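Local coordinates for protein BA42 (PDB 4OA3) that is of unknown function but binds two calcium ions and consists of a single stand-alone TPM domain, at residues S29-V34 with I136-N141; K61-V66 with Y80-I85; W94-N99 with I118-M123; D46-V51 with L67-V72. All coordinates share one frame; numbering follows the deposited sequence.

The four contacts surround one mixed sheet and differ in chemistry with their place on it. Interaction 1, at the start of strand 31-37, is partly buried and ionic: carboxylates, carbonyls and waters gather round two calcium ions. Interaction 2 lies beside it, where a backbone bond from V66 N to E31 O joins the two strands, and relies on main-chain bonds and bridging waters. Strand 65-71 serves both interaction 2 and interaction 4, the latter a buried helix-on-sheet contact made mostly of apolar groups. Interaction 3 pairs two helices across the sheet from helix 44-54; its inner edge meets V66 through W94, whereas its outer edge is wet. I118 links it to I68 and V34.

Interaction 1: S29-V34 with I136-N141; sequences SGEIRV and IDELPN. With CA (calcium ion), chain B; CA (calcium ion), chain C.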
loop_
_atom_site.group_PDB
_atom_site.type_symbol
_atom_site.label_atom_id
_atom_site.label_comp_id
_atom_site.label_asym_id
_atom_site.label_seq_id
_atom_site.Cartn_x
_atom_site.Cartn_y
_atom_site.Cartn_z
ATOM N N SER A 29 -4.630 3.757 12.287
ATOM C CA SER A 29 -5.049 5.048 11.759
ATOM C C SER A 29 -4.305 5.308 10.425
ATOM O O SER A 29 -4.632 6.269 9.727
ATOM C CB SER A 29 -4.763 6.182 12.722
ATOM O OG SER A 29 -3.373 6.401 12.843
ATOM N N GLY A 30 -3.342 4.461 10.059
ATOM C CA GLY A 30 -2.678 4.569 8.772
ATOM C C GLY A 30 -3.643 4.318 7.621
ATOM O O GLY A 30 -4.696 3.686 7.782
ATOM N N GLU A 31 -3.313 4.898 6.474
ATOM C CA GLU A 31 -4.152 4.802 5.285
ATOM C C GLU A 31 -3.385 4.152 4.174
ATOM O O GLU A 31 -2.221 4.503 3.967
ATOM C CB GLU A 31 -4.607 6.173 4.880
ATOM C CG GLU A 31 -5.547 6.832 5.892
ATOM C CD GLU A 31 -7.017 6.523 5.707
ATOM O OE1 GLU A 31 -7.423 6.252 4.548
ATOM O OE2 GLU A 31 -7.777 6.533 6.713
ATOM N N ILE A 32 -3.983 3.197 3.489
ATOM C CA ILE A 32 -3.295 2.405 2.471
ATOM C C ILE A 32 -3.945 2.524 1.116
ATOM O O ILE A 32 -5.149 2.424 1.009
ATOM C CB ILE A 32 -3.256 0.902 2.890
ATOM C CG1 ILE A 32 -2.522 0.725 4.212
ATOM C CG2 ILE A 32 -2.631 0.042 1.772
ATOM C CD1 ILE A 32 -2.846 -0.540 4.913
ATOM N N ARG A 33 -3.136 2.728 0.047
ATOM C CA ARG A 33 -3.620 2.616 -1.325
ATOM C C ARG A 33 -2.663 1.810 -2.160
ATOM O O ARG A 33 -1.463 1.712 -1.847
ATOM C CB ARG A 33 -3.820 3.965 -2.027
ATOM C CG ARG A 33 -4.873 4.814 -1.336
ATOM C CD ARG A 33 -5.331 5.996 -2.163
ATOM N NE ARG A 33 -6.055 5.524 -3.342
ATOM C CZ ARG A 33 -6.395 6.291 -4.361
ATOM N NH1 ARG A 33 -6.076 7.575 -4.366
ATOM N NH2 ARG A 33 -7.043 5.777 -5.390
ATOM N N VAL A 34 -3.196 1.210 -3.206
ATOM C CA VAL A 34 -2.459 0.494 -4.229
ATOM C C VAL A 34 -2.548 1.294 -5.513
ATOM O O VAL A 34 -3.627 1.797 -5.859
ATOM C CB VAL A 34 -3.037 -0.912 -4.444
ATOM C CG1 VAL A 34 -2.405 -1.638 -5.629
ATOM C CG2 VAL A 34 -2.890 -1.756 -3.187
ATOM N N ILE A 136 -11.184 8.552 10.801
ATOM C CA ILE A 136 -11.710 9.103 9.555
ATOM C C ILE A 136 -11.094 8.246 8.426
ATOM O O ILE A 136 -9.906 7.920 8.507
ATOM C CB ILE A 136 -11.268 10.572 9.431
ATOM C CG1 ILE A 136 -11.899 11.435 10.563
ATOM C CG2 ILE A 136 -11.603 11.134 8.021
ATOM C CD1 ILE A 136 -11.442 12.819 10.579
ATOM N N ASP A 137 -11.869 7.916 7.378
ATOM C CA ASP A 137 -11.316 7.217 6.206
ATOM C C ASP A 137 -10.787 8.363 5.320
ATOM O O ASP A 137 -11.529 9.002 4.573
ATOM C CB ASP A 137 -12.389 6.372 5.524
ATOM C CG ASP A 137 -11.840 5.396 4.507
ATOM O OD1 ASP A 137 -10.669 5.566 4.081
ATOM O OD2 ASP A 137 -12.578 4.464 4.129
ATOM N N GLU A 138 -9.534 8.740 5.564
ATOM C CA GLU A 138 -8.917 9.932 4.983
ATOM C C GLU A 138 -8.598 9.857 3.512
ATOM O O GLU A 138 -8.694 10.871 2.822
ATOM C CB GLU A 138 -7.664 10.291 5.789
ATOM C CG GLU A 138 -7.954 10.679 7.233
ATOM C CD GLU A 138 -6.714 10.891 8.073
ATOM O OE1 GLU A 138 -5.991 9.901 8.308
ATOM O OE2 GLU A 138 -6.499 12.030 8.549
ATOM N N LEU A 139 -8.217 8.681 3.029
ATOM C CA LEU A 139 -7.875 8.473 1.635
ATOM C C LEU A 139 -8.788 7.422 1.051
ATOM O O LEU A 139 -9.098 6.445 1.719
ATOM C CB LEU A 139 -6.433 7.985 1.476
ATOM C CG LEU A 139 -5.347 8.872 2.105
ATOM C CD1 LEU A 139 -3.959 8.257 1.896
ATOM C CD2 LEU A 139 -5.374 10.292 1.571
ATOM N N PRO A 140 -9.208 7.556 -0.224
ATOM C CA PRO A 140 -10.012 6.505 -0.835
ATOM C C PRO A 140 -9.294 5.159 -0.909
ATOM O O PRO A 140 -8.050 5.104 -0.925
ATOM C CB PRO A 140 -10.337 7.046 -2.233
ATOM C CG PRO A 140 -9.425 8.084 -2.471
ATOM C CD PRO A 140 -8.897 8.629 -1.174
ATOM N N ASN A 141 -10.066 4.080 -0.853
ATOM C CA ASN A 141 -9.500 2.733 -0.871
ATOM C C ASN A 141 -9.429 2.188 -2.297
ATOM O O ASN A 141 -8.881 1.117 -2.487
ATOM C CB ASN A 141 -10.303 1.815 0.007
ATOM C CG ASN A 141 -10.346 2.225 1.460
ATOM O OD1 ASN A 141 -9.592 3.065 1.947
ATOM N ND2 ASN A 141 -11.198 1.500 2.204
HETATM CA CA CA B . -8.608 4.671 3.240
HETATM CA CA CA C . -8.600 5.955 8.819
HETATM O O HOH W 1 -6.891 7.557 9.525
HETATM O O HOH W 2 -7.096 4.121 9.001
HETATM O O HOH W 3 -6.895 4.487 1.569
HETATM O O HOH W 4 -6.058 1.403 -3.147
HETATM O O HOH W 5 -10.010 4.475 7.413
#
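E31, bent at chi2 (-88°), carries this contact, its carboxylate shared between two calcium ions. E31 OE1 binds the first calcium at 2.4 Å, together with OD1 of D137, the carbonyl O of L139, OD1 of N141 and a water; E25 completes that shell. E31 OE2 binds the second calcium at 2.3 Å, beside the carbonyl O of I136, three waters and D135. The loop also grips the carboxylate through its backbone: L139 N donates to E31 OE1 at 3.0 Å and E138 N to E31 OE2 at 3.0 Å, both from above the carboxylate plane. Further out, L139 CD1 packs 3.7 Å from E31 CB, and the E138 side chain crosses that of E31 at about a right angle. One calcium-bound water lies within hydrogen-bonding reach of S29 O and E138 OE1, while E138 OE2 takes the backbone N-H of K61. Another links I32 O to P140 O. R33 lays one guanidinium face against P140 CG, 3.9 Å above its plane, and hydrogen-bonds T142. Two metals and two N-H groups would probably offset the negative charge of E31; metal bonds and these N-H groups, not strand pairing, hold the loop to the strand.

Interaction 2: K61-V66 with Y80-I85; sequences KLQNGV and YGDKGI
V66 and G81 form an antiparallel non-hydrogen-bonded pair, CA to CA 4.1 Å, and just beyond it D82 N gives a bond of 3.0 Å to G65 O, nearly along the C=O axis. Where the hairpin strand 76-81 gives way to helix 83-86, G84 N makes a weak bond to Q63 O. G84 CA also lies 3.6 Å from L62 O in a CA-H...O contact, so close that a side chain at G84 would clash with the carbonyls of L62 and Q63. D82 sits at the N-cap position without a capping bond from its side chain. Its CG is anti to the backbone N (chi1 -156°), and D82 OD1 takes the next N-H, K83 N, at 2.8 Å from above the carboxylate plane. OD2 receives two waters, one bound by Q63 NE2 and the other by G65 N. An alanine here would probably leave K83 N without its carboxylate acceptor and the two waters without the oxygen that ties them to Q63 and G65. I85 CD1 sits 3.6 Å from G65 O. V66 and I85 both continue onto L125 of helix 110-128. One carboxylate oxygen thus bonds the helix start directly, while the other reaches the 61-66 loop through two waters.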
loop_
_atom_site.group_PDB
_atom_site.type_symbol
_atom_site.label_atom_id
_atom_site.label_comp_id
_atom_site.label_asym_id
_atom_site.label_seq_id
_atom_site.Cartn_x
_atom_site.Cartn_y
_atom_site.Cartn_z
ATOM N N LYS A 61 -3.978 13.352 8.714
ATOM C CA LYS A 61 -3.621 14.137 9.899
ATOM C C LYS A 61 -2.211 13.798 10.383
ATOM O O LYS A 61 -1.445 14.708 10.718
ATOM C CB LYS A 61 -4.609 13.861 11.018
ATOM C CG LYS A 61 -4.402 14.770 12.232
ATOM C CD LYS A 61 -5.466 14.563 13.297
ATOM C CE LYS A 61 -5.395 13.195 13.936
ATOM N NZ LYS A 61 -6.221 13.108 15.172
ATOM N N LEU A 62 -1.889 12.482 10.489
ATOM C CA LEU A 62 -0.601 12.021 11.035
ATOM C C LEU A 62 0.464 11.713 9.995
ATOM O O LEU A 62 1.508 11.165 10.347
ATOM C CB LEU A 62 -0.818 10.797 11.935
ATOM C CG LEU A 62 -1.757 11.003 13.096
ATOM C CD1 LEU A 62 -1.913 9.721 13.901
ATOM C CD2 LEU A 62 -1.267 12.137 14.014
ATOM N N GLN A 63 0.244 12.100 8.711
ATOM C CA GLN A 63 1.236 11.875 7.656
ATOM C C GLN A 63 1.619 10.406 7.629
ATOM O O GLN A 63 2.793 10.040 7.541
ATOM C CB GLN A 63 2.452 12.800 7.833
ATOM C CG GLN A 63 2.043 14.257 7.994
ATOM C CD GLN A 63 3.239 15.170 7.934
ATOM O OE1 GLN A 63 3.819 15.521 8.959
ATOM N NE2 GLN A 63 3.667 15.532 6.735
ATOM N N ASN A 64 0.573 9.554 7.677
ATOM C CA ASN A 64 0.744 8.128 7.747
ATOM C C ASN A 64 0.060 7.331 6.640
ATOM O O ASN A 64 -0.385 6.217 6.848
ATOM C CB ASN A 64 0.397 7.603 9.136
ATOM C CG ASN A 64 -1.033 7.850 9.524
ATOM O OD1 ASN A 64 -1.770 8.536 8.846
ATOM N ND2 ASN A 64 -1.465 7.233 10.610
ATOM N N GLY A 65 -0.033 7.945 5.472
ATOM C CA GLY A 65 -0.472 7.228 4.283
ATOM C C GLY A 65 0.679 6.419 3.736
ATOM O O GLY A 65 1.854 6.795 3.885
ATOM N N VAL A 66 0.379 5.282 3.125
ATOM C CA VAL A 66 1.382 4.445 2.485
ATOM C C VAL A 66 0.816 3.990 1.153
ATOM O O VAL A 66 -0.358 3.628 1.073
ATOM C CB VAL A 66 1.878 3.253 3.351
ATOM C CG1 VAL A 66 0.729 2.349 3.774
ATOM C CG2 VAL A 66 2.956 2.443 2.626
ATOM N N TYR A 80 5.918 2.892 -0.300
ATOM C CA TYR A 80 6.296 4.265 -0.009
ATOM C C TYR A 80 5.392 4.813 1.064
ATOM O O TYR A 80 4.200 5.002 0.833
ATOM C CB TYR A 80 6.190 5.100 -1.299
ATOM C CG TYR A 80 6.614 6.538 -1.138
ATOM C CD1 TYR A 80 5.741 7.492 -0.633
ATOM C CD2 TYR A 80 7.916 6.936 -1.429
ATOM C CE1 TYR A 80 6.180 8.767 -0.303
ATOM C CE2 TYR A 80 8.342 8.237 -1.191
ATOM C CZ TYR A 80 7.468 9.155 -0.630
ATOM O OH TYR A 80 7.874 10.442 -0.353
ATOM N N GLY A 81 5.954 5.072 2.227
ATOM C CA GLY A 81 5.242 5.657 3.342
ATOM C C GLY A 81 5.562 7.139 3.472
ATOM O O GLY A 81 6.651 7.592 3.093
ATOM N N ASP A 82 4.616 7.894 4.031
ATOM C CA ASP A 82 4.755 9.337 4.240
ATOM C C ASP A 82 5.675 9.619 5.433
ATOM O O ASP A 82 6.070 8.702 6.162
ATOM C CB ASP A 82 3.391 9.995 4.404
ATOM C CG ASP A 82 3.326 11.476 4.070
ATOM O OD1 ASP A 82 4.388 12.055 3.678
ATOM O OD2 ASP A 82 2.252 12.068 4.249
ATOM N N LYS A 83 6.014 10.900 5.611
ATOM C CA LYS A 83 6.963 11.348 6.622
ATOM C C LYS A 83 6.647 10.928 8.043
ATOM O O LYS A 83 7.572 10.660 8.803
ATOM C CB LYS A 83 7.138 12.870 6.561
ATOM C CG LYS A 83 8.319 13.361 7.390
ATOM C CD LYS A 83 8.580 14.840 7.180
ATOM C CE LYS A 83 9.651 15.372 8.115
ATOM N NZ LYS A 83 9.106 16.397 9.048
ATOM N N GLY A 84 5.374 10.882 8.411
ATOM C CA GLY A 84 4.972 10.485 9.755
ATOM C C GLY A 84 5.449 9.094 10.086
ATOM O O GLY A 84 5.883 8.812 11.213
ATOM N N ILE A 85 5.418 8.198 9.096
ATOM C CA ILE A 85 5.917 6.853 9.261
ATOM C C ILE A 85 7.432 6.868 9.345
ATOM O O ILE A 85 8.024 6.300 10.260
ATOM C CB ILE A 85 5.414 5.950 8.092
ATOM C CG1 ILE A 85 3.875 5.794 8.201
ATOM C CG2 ILE A 85 6.107 4.569 8.125
ATOM C CD1 ILE A 85 3.175 5.392 6.920
HETATM O O HOH W 6 1.770 14.607 4.813
HETATM O O HOH W 7 -0.066 10.722 4.518
#

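Interaction 3: W94-N99 with I118-M123; sequences WDTTRN and IEKAGM
W94 and T97 pack against A121 where helices 95-105 and 110-128 run side by side in an antiparallel pair. The short segments lie at 173° to one another, with their axes 8.3 Å apart at closest approach. The tight part is the inner edge, toward the sheet. There the six-membered end of the indole reaches A121, CZ3 of W94 lying 3.8 Å from A121 CB; the methyl meets the rim of the ring, near its plane, and not a face. T97 adds to the same patch. Its OG1 is anti to the carbonyl carbon (chi1 -62°) and rests 3.4 Å from A121 N, an approach whose angle is too poor for a hydrogen bond, while its CG2 comes within 4.1 Å of A121 CB. A121 CB is thus met by both the indole edge and T97. The same indole continues onto V66 and I79, and T97 also touches I79, so this side of the helix pair is laid on the hairpin strands.

The outer side is looser. K120 sets CB 3.8 Å from T97 OG1 and CG 4.2 Å from T96 O, and a bend at chi2 (-86°) then turns CD. The ammonium end meets T96 through a water, which accepts from K120 NZ at 3.1 Å and donates to T96 O at 2.8 Å. Direct contacts between these segments are therefore van der Waals, closest around A121, and the polar link, at the solvent edge, is carried by water.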
loop_
_atom_site.group_PDB
_atom_site.type_symbol
_atom_site.label_atom_id
_atom_site.label_comp_id
_atom_site.label_asym_id
_atom_site.label_seq_id
_atom_site.Cartn_x
_atom_site.Cartn_y
_atom_site.Cartn_z
ATOM N N TRP A 94 9.297 -2.172 6.850
ATOM C CA TRP A 94 8.511 -2.745 5.759
ATOM C C TRP A 94 8.919 -4.134 5.320
ATOM O O TRP A 94 8.319 -4.659 4.394
ATOM C CB TRP A 94 8.520 -1.809 4.538
ATOM C CG TRP A 94 7.815 -0.505 4.737
ATOM C CD1 TRP A 94 8.347 0.743 4.629
ATOM C CD2 TRP A 94 6.439 -0.325 5.096
ATOM N NE1 TRP A 94 7.368 1.693 4.818
ATOM C CE2 TRP A 94 6.184 1.059 5.092
ATOM C CE3 TRP A 94 5.386 -1.206 5.380
ATOM C CZ2 TRP A 94 4.928 1.583 5.384
ATOM C CZ3 TRP A 94 4.128 -0.685 5.609
ATOM C CH2 TRP A 94 3.918 0.686 5.650
ATOM N N ASP A 95 9.903 -4.782 6.001
ATOM C CA ASP A 95 10.374 -6.059 5.521
ATOM C C ASP A 95 9.329 -7.159 5.478
ATOM O O ASP A 95 9.271 -7.870 4.490
ATOM C CB ASP A 95 11.601 -6.546 6.324
ATOM C CG ASP A 95 12.865 -5.716 6.168
ATOM O OD1 ASP A 95 12.846 -4.730 5.392
ATOM O OD2 ASP A 95 13.876 -6.046 6.835
ATOM N N THR A 96 8.518 -7.295 6.519
ATOM C CA THR A 96 7.490 -8.329 6.528
ATOM C C THR A 96 6.429 -8.084 5.456
ATOM O O THR A 96 5.927 -9.043 4.870
ATOM C CB THR A 96 6.882 -8.515 7.917
ATOM O OG1 THR A 96 6.254 -7.341 8.419
ATOM C CG2 THR A 96 7.895 -9.013 8.932
ATOM N N THR A 97 6.114 -6.802 5.154
ATOM C CA THR A 97 5.136 -6.470 4.110
ATOM C C THR A 97 5.693 -6.847 2.744
ATOM O O THR A 97 5.036 -7.513 1.962
ATOM C CB THR A 97 4.783 -4.991 4.214
ATOM O OG1 THR A 97 4.179 -4.714 5.501
ATOM C CG2 THR A 97 3.810 -4.536 3.119
ATOM N N ARG A 98 6.947 -6.434 2.480
ATOM C CA ARG A 98 7.590 -6.768 1.221
ATOM C C ARG A 98 7.698 -8.266 1.027
ATOM O O ARG A 98 7.443 -8.771 -0.042
ATOM C CB ARG A 98 8.977 -6.118 1.133
ATOM C CG ARG A 98 9.816 -6.640 -0.032
ATOM C CD ARG A 98 11.017 -5.740 -0.295
ATOM N NE ARG A 98 10.617 -4.449 -0.872
ATOM C CZ ARG A 98 10.355 -4.213 -2.163
ATOM N NH1 ARG A 98 10.448 -5.188 -3.064
ATOM N NH2 ARG A 98 9.989 -3.003 -2.561
ATOM N N ASN A 99 8.090 -8.980 2.081
ATOM C CA ASN A 99 8.248 -10.428 1.982
ATOM C C ASN A 99 6.927 -11.096 1.711
ATOM O O ASN A 99 6.872 -12.035 0.919
ATOM C CB ASN A 99 8.870 -10.984 3.256
ATOM C CG ASN A 99 10.317 -10.558 3.427
ATOM O OD1 ASN A 99 10.996 -10.139 2.474
ATOM N ND2 ASN A 99 10.801 -10.577 4.656
ATOM N N ILE A 118 -1.203 -5.929 2.197
ATOM C CA ILE A 118 -2.072 -4.961 2.844
ATOM C C ILE A 118 -2.309 -5.383 4.297
ATOM O O ILE A 118 -2.252 -4.548 5.212
ATOM C CB ILE A 118 -3.379 -4.807 2.040
ATOM C CG1 ILE A 118 -3.107 -4.061 0.698
ATOM C CG2 ILE A 118 -4.483 -4.112 2.885
ATOM C CD1 ILE A 118 -4.148 -4.256 -0.332
ATOM N N GLU A 119 -2.595 -6.655 4.514
ATOM C CA GLU A 119 -2.825 -7.133 5.875
ATOM C C GLU A 119 -1.586 -6.922 6.762
ATOM O O GLU A 119 -1.684 -6.411 7.880
ATOM C CB GLU A 119 -3.211 -8.609 5.863
ATOM C CG GLU A 119 -3.478 -9.181 7.249
ATOM C CD GLU A 119 -3.852 -10.649 7.286
ATOM O OE1 GLU A 119 -3.267 -11.437 6.506
ATOM O OE2 GLU A 119 -4.678 -11.021 8.149
ATOM N N LYS A 120 -0.427 -7.254 6.240
ATOM C CA LYS A 120 0.827 -7.087 6.981
ATOM C C LYS A 120 1.103 -5.615 7.271
ATOM O O LYS A 120 1.560 -5.246 8.359
ATOM C CB LYS A 120 1.993 -7.710 6.206
ATOM C CG LYS A 120 2.004 -9.213 6.331
ATOM C CD LYS A 120 2.743 -9.685 7.598
ATOM C CE LYS A 120 2.588 -11.171 7.863
ATOM N NZ LYS A 120 3.296 -12.007 6.857
ATOM N N ALA A 121 0.845 -4.745 6.273
ATOM C CA ALA A 121 1.047 -3.323 6.446
ATOM C C ALA A 121 0.144 -2.739 7.536
ATOM O O ALA A 121 0.568 -1.881 8.303
ATOM C CB ALA A 121 0.845 -2.599 5.112
ATOM N N GLY A 122 -1.138 -3.153 7.596
ATOM C CA GLY A 122 -2.019 -2.660 8.645
ATOM C C GLY A 122 -1.537 -3.035 10.040
ATOM O O GLY A 122 -1.561 -2.216 10.959
ATOM N N MET A 123 -1.032 -4.252 10.173
ATOM C CA MET A 123 -0.490 -4.767 11.451
ATOM C C MET A 123 0.823 -4.045 11.802
ATOM O O MET A 123 1.053 -3.722 12.965
ATOM C CB MET A 123 -0.203 -6.275 11.366
ATOM C CG MET A 123 -1.363 -7.157 10.979
ATOM S SD MET A 123 -2.209 -7.873 12.376
ATOM C CE MET A 123 -3.195 -6.439 12.838
HETATM O O HOH W 8 6.170 -11.634 5.811
#

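Interaction 4: D46-V51 with L67-V72; sequences DRAMDV and LIYVAV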
loop_
_atom_site.group_PDB
_atom_site.type_symbol
_atom_site.label_atom_id
_atom_site.label_comp_id
_atom_site.label_asym_id
_atom_site.label_seq_id
_atom_site.Cartn_x
_atom_site.Cartn_y
_atom_site.Cartn_z
ATOM N N ASP A 46 11.465 7.341 -6.836
ATOM C CA ASP A 46 11.045 8.646 -7.294
ATOM C C ASP A 46 9.684 8.551 -7.999
ATOM O O ASP A 46 8.849 9.435 -7.823
ATOM C CB ASP A 46 12.077 9.324 -8.239
ATOM C CG ASP A 46 13.182 10.076 -7.518
ATOM O OD1 ASP A 46 13.412 9.793 -6.327
ATOM O OD2 ASP A 46 13.819 10.945 -8.153
ATOM N N ARG A 47 9.461 7.508 -8.799
ATOM C CA ARG A 47 8.174 7.384 -9.461
ATOM C C ARG A 47 7.073 7.177 -8.409
ATOM O O ARG A 47 6.009 7.802 -8.487
ATOM C CB ARG A 47 8.173 6.237 -10.487
ATOM C CG ARG A 47 6.808 5.937 -11.117
ATOM C CD ARG A 47 6.176 7.135 -11.787
ATOM N NE ARG A 47 4.880 6.792 -12.382
ATOM C CZ ARG A 47 3.981 7.683 -12.798
ATOM N NH1 ARG A 47 4.234 8.986 -12.721
ATOM N NH2 ARG A 47 2.809 7.279 -13.271
ATOM N N ALA A 48 7.302 6.281 -7.455
ATOM C CA ALA A 48 6.289 6.068 -6.406
ATOM C C ALA A 48 6.008 7.353 -5.616
ATOM O O ALA A 48 4.862 7.626 -5.288
ATOM C CB ALA A 48 6.751 4.979 -5.465
ATOM N N MET A 49 7.032 8.163 -5.335
ATOM C CA MET A 49 6.893 9.444 -4.650
ATOM C C MET A 49 6.038 10.407 -5.503
ATOM O O MET A 49 5.146 11.048 -4.958
ATOM C CB MET A 49 8.281 10.035 -4.425
ATOM C CG MET A 49 8.278 11.290 -3.633
ATOM S SD MET A 49 9.933 11.637 -2.950
ATOM C CE MET A 49 10.803 11.956 -4.393
ATOM N N ASP A 50 6.248 10.445 -6.830
ATOM C CA ASP A 50 5.419 11.276 -7.705
ATOM C C ASP A 50 3.971 10.794 -7.663
ATOM O O ASP A 50 3.046 11.602 -7.631
ATOM C CB ASP A 50 5.923 11.250 -9.166
ATOM C CG ASP A 50 7.246 11.958 -9.439
ATOM O OD1 ASP A 50 7.610 12.873 -8.666
ATOM O OD2 ASP A 50 7.861 11.662 -10.457
ATOM N N VAL A 51 3.748 9.488 -7.727
ATOM C CA VAL A 51 2.377 8.976 -7.678
ATOM C C VAL A 51 1.723 9.303 -6.334
ATOM O O VAL A 51 0.579 9.775 -6.318
ATOM C CB VAL A 51 2.364 7.467 -7.950
ATOM C CG1 VAL A 51 0.976 6.875 -7.717
ATOM C CG2 VAL A 51 2.788 7.177 -9.387
ATOM N N LEU A 67 1.648 4.071 0.105
ATOM C CA LEU A 67 1.335 3.619 -1.230
ATOM C C LEU A 67 2.097 2.335 -1.505
ATOM O O LEU A 67 3.320 2.282 -1.323
ATOM C CB LEU A 67 1.775 4.670 -2.274
ATOM C CG LEU A 67 1.558 4.284 -3.733
ATOM C CD1 LEU A 67 0.086 4.091 -4.052
ATOM C CD2 LEU A 67 2.142 5.349 -4.652
ATOM N N ILE A 68 1.385 1.308 -1.956
ATOM C CA ILE A 68 1.939 0.106 -2.534
ATOM C C ILE A 68 1.871 0.311 -4.046
ATOM O O ILE A 68 0.815 0.238 -4.662
ATOM C CB ILE A 68 1.206 -1.157 -2.111
ATOM C CG1 ILE A 68 1.273 -1.302 -0.598
ATOM C CG2 ILE A 68 1.804 -2.399 -2.822
ATOM C CD1 ILE A 68 0.378 -2.477 -0.048
ATOM N N TYR A 69 3.011 0.651 -4.609
ATOM C CA TYR A 69 3.159 0.922 -6.033
ATOM C C TYR A 69 3.634 -0.328 -6.761
ATOM O O TYR A 69 4.639 -0.912 -6.348
ATOM C CB TYR A 69 4.174 2.062 -6.205
ATOM C CG TYR A 69 4.625 2.255 -7.620
ATOM C CD1 TYR A 69 5.700 1.538 -8.125
ATOM C CD2 TYR A 69 3.946 3.100 -8.477
ATOM C CE1 TYR A 69 6.072 1.640 -9.454
ATOM C CE2 TYR A 69 4.366 3.274 -9.788
ATOM C CZ TYR A 69 5.357 2.451 -10.299
ATOM O OH TYR A 69 5.844 2.540 -11.584
ATOM N N VAL A 70 2.942 -0.726 -7.796
ATOM C CA VAL A 70 3.307 -1.892 -8.577
ATOM C C VAL A 70 3.465 -1.580 -10.055
ATOM O O VAL A 70 2.582 -0.993 -10.656
ATOM C CB VAL A 70 2.303 -3.035 -8.391
ATOM C CG1 VAL A 70 2.798 -4.316 -9.062
ATOM C CG2 VAL A 70 2.003 -3.277 -6.913
ATOM N N ALA A 71 4.595 -2.039 -10.621
ATOM C CA ALA A 71 4.877 -2.011 -12.048
ATOM C C ALA A 71 4.586 -3.441 -12.507
ATOM O O ALA A 71 5.387 -4.334 -12.256
ATOM C CB ALA A 71 6.335 -1.636 -12.299
ATOM N N VAL A 72 3.432 -3.646 -13.138
ATOM C CA VAL A 72 2.917 -4.992 -13.429
ATOM C C VAL A 72 3.699 -5.789 -14.486
ATOM O O VAL A 72 3.850 -6.996 -14.304
ATOM C CB VAL A 72 1.397 -4.983 -13.702
ATOM C CG1 VAL A 72 0.868 -6.409 -13.886
ATOM C CG2 VAL A 72 0.649 -4.286 -12.560
#
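Y69 CG (chi1 168°) and V51 CG1 (chi1 172°) both stand anti to their backbone N, which sets the ring beside A48 and R47 and CG1 against L67. This is the helix-on-sheet packing of a beta-alpha-beta unit, strand 31-37, helix 44-54 and strand 65-71, in which the helix lies over one face of the sheet. The short axes are 9.2 Å apart at closest approach and make an angle of 124°.

A48 gives the nearest backbone approach. Its CB lies 4.0 Å from Y69 CB, at the root of the aromatic side chain. Farther out, R47 CG comes within 3.6 Å of Y69 OH; the two side chains cross at about a right angle, with the guanidinium plane perpendicular to the ring. V51 CG2 covers the centre of that guanidinium from one face. The polar ends converge on E37 of strand 31-37, which forms a salt bridge with R47 and is hydrogen-bonded to Y69 OH, a hydroxyl that also pairs with S40. A leucine at Y69 would probably leave E37 and S40 without their hydroxyl partner and R47 CG without the ring it rests against. Toward the start of the strand apolar side chains meet: V51 crosses L67 at about a right angle, and L67 CD2 sits 3.6 Å from both V51 CG1 and the backbone carbonyl A48 O.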